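Local coordinates for secreted protein (Kutzneria albida DSM 43870, PDB 5M6Q), which probably catalyses transfer of the gamma-glutamyl group of protein-bound glutamine to amines, cross-linking proteins as a microbial transglutaminase, at residues Tyr198-Thr201 and Leu202-Ser206. Residues are numbered along the deposited sequence; the frame is centred on the assembly and turned at random.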
loop_
_atom_site.group_PDB
_atom_site.type_symbol
_atom_site.label_atom_id
_atom_site.label_comp_id
_atom_site.label_asym_id
_atom_site.label_seq_id
_atom_site.Cartn_x
_atom_site.Cartn_y
_atom_site.Cartn_z
ATOM N N TYR A 198 14.246 2.500 -2.489
ATOM C CA TYR A 198 14.763 1.444 -1.625
ATOM C C TYR A 198 14.006 0.149 -1.824
ATOM O O TYR A 198 12.793 0.144 -1.987
ATOM C CB TYR A 198 14.653 1.825 -0.147
ATOM C CG TYR A 198 15.342 3.095 0.235
ATOM C CD1 TYR A 198 16.666 3.345 -0.141
ATOM C CD2 TYR A 198 14.681 4.050 1.000
ATOM C CE1 TYR A 198 17.303 4.524 0.231
ATOM C CE2 TYR A 198 15.307 5.224 1.377
ATOM C CZ TYR A 198 16.614 5.456 0.989
ATOM O OH TYR A 198 17.216 6.625 1.379
ATOM N N GLN A 199 14.728 -0.950 -1.758
ATOM C CA GLN A 199 14.138 -2.272 -1.784
ATOM C C GLN A 199 14.571 -2.925 -0.483
ATOM O O GLN A 199 15.754 -3.270 -0.320
ATOM C CB GLN A 199 14.608 -3.058 -3.015
ATOM C CG GLN A 199 14.124 -4.499 -3.067
ATOM C CD GLN A 199 14.851 -5.315 -4.125
ATOM O OE1 GLN A 199 15.819 -4.844 -4.730
ATOM N NE2 GLN A 199 14.386 -6.545 -4.357
ATOM N N SER A 200 13.638 -3.058 0.458
ATOM C CA SER A 200 13.992 -3.486 1.816
ATOM C C SER A 200 13.358 -4.793 2.247
ATOM O O SER A 200 12.319 -5.203 1.719
ATOM C CB SER A 200 13.605 -2.407 2.824
ATOM O OG SER A 200 14.305 -1.212 2.551
ATOM N N THR A 201 13.984 -5.449 3.214
ATOM C CA THR A 201 13.274 -6.484 3.943
ATOM C C THR A 201 12.163 -5.805 4.732
ATOM O O THR A 201 12.249 -4.613 5.038
ATOM C CB THR A 201 14.165 -7.236 4.926
ATOM O OG1 THR A 201 14.546 -6.331 5.957
ATOM C CG2 THR A 201 15.414 -7.803 4.250
ATOM N N LEU A 202 11.134 -6.568 5.093
ATOM C CA LEU A 202 10.070 -6.048 5.937
ATOM C C LEU A 202 10.606 -5.550 7.269
ATOM O O LEU A 202 10.205 -4.493 7.738
ATOM C CB LEU A 202 8.995 -7.113 6.176
ATOM C CG LEU A 202 7.885 -6.618 7.107
ATOM C CD1 LEU A 202 7.140 -5.438 6.489
ATOM C CD2 LEU A 202 6.927 -7.743 7.499
ATOM N N ARG A 203 11.526 -6.296 7.879
ATOM C CA ARG A 203 12.101 -5.854 9.140
ATOM C C ARG A 203 12.775 -4.477 8.995
ATOM O O ARG A 203 12.670 -3.629 9.870
ATOM C CB ARG A 203 13.123 -6.862 9.675
ATOM C CG ARG A 203 13.652 -6.480 11.050
ATOM C CD ARG A 203 14.779 -7.382 11.545
ATOM N NE ARG A 203 14.595 -8.780 11.161
ATOM C CZ ARG A 203 13.742 -9.623 11.742
ATOM N NH1 ARG A 203 12.966 -9.219 12.744
ATOM N NH2 ARG A 203 13.661 -10.878 11.311
ATOM N N HIS A 204 13.482 -4.258 7.898
ATOM C CA HIS A 204 14.188 -3.001 7.747
ATOM C C HIS A 204 13.208 -1.865 7.477
ATOM O O HIS A 204 13.322 -0.771 8.052
ATOM C CB HIS A 204 15.216 -3.094 6.627
ATOM C CG HIS A 204 15.908 -1.800 6.358
ATOM N ND1 HIS A 204 16.891 -1.301 7.181
ATOM C CD2 HIS A 204 15.731 -0.883 5.378
ATOM C CE1 HIS A 204 17.301 -0.139 6.714
ATOM N NE2 HIS A 204 16.619 0.137 5.619
ATOM N N TYR A 205 12.246 -2.126 6.594
ATOM C CA TYR A 205 11.205 -1.152 6.304
ATOM C C TYR A 205 10.450 -0.765 7.592
ATOM O O TYR A 205 10.067 0.388 7.775
ATOM C CB TYR A 205 10.222 -1.686 5.246
ATOM C CG TYR A 205 9.076 -0.719 5.048
ATOM C CD1 TYR A 205 9.271 0.479 4.361
ATOM C CD2 TYR A 205 7.828 -0.959 5.613
ATOM C CE1 TYR A 205 8.231 1.390 4.200
ATOM C CE2 TYR A 205 6.784 -0.050 5.460
ATOM C CZ TYR A 205 7.002 1.118 4.752
ATOM O OH TYR A 205 5.985 2.040 4.611
ATOM N N SER A 206 10.276 -1.726 8.495
ATOM C CA SER A 206 9.470 -1.533 9.704
ATOM C C SER A 206 10.260 -1.079 10.942
ATOM O O SER A 206 9.685 -0.900 12.017
ATOM C CB SER A 206 8.739 -2.839 10.053
ATOM O OG SER A 206 8.039 -3.369 8.939
#
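Thr201 caps the N-terminus of the short helix 202-205 where it follows strand 196-200 of the antiparallel transglutaminase sheet. The evidence is a side-chain bond: Thr201 OG1 accepts from His204 N at 3.0 Å. A chi1 of 67° sets OG1 between the backbone N and the carbonyl carbon, where it can accept from His204 N. Separately, Thr201 O takes Tyr205 N at 2.9 Å, almost straight at 174°, as the first backbone bond of the helix. Thr201 OG1 also lies 3.4 Å from His204 CB, and the side chains of Thr201 and His204 cross at about a right angle. A valine in place of Thr201 would probably leave His204 N without its capping acceptor. The His204 ring meets Ser200 at its edge, near the ring plane, CD2 lying 3.2 Å from Ser200 OG. That hydroxyl is itself hydrogen-bonded to His187 NE2 on the adjacent strand 184-188. Tyr13 stacks on the His204 ring, whose NE2 bonds a sulfonate oxygen of a MES molecule, probably from the crystallisation liquor. Leu202 O, in the first residue of the helix, accepts twice from Ser206: from N at 2.9 Å and, from the opposite face of its carbonyl plane, from OG at 2.7 Å.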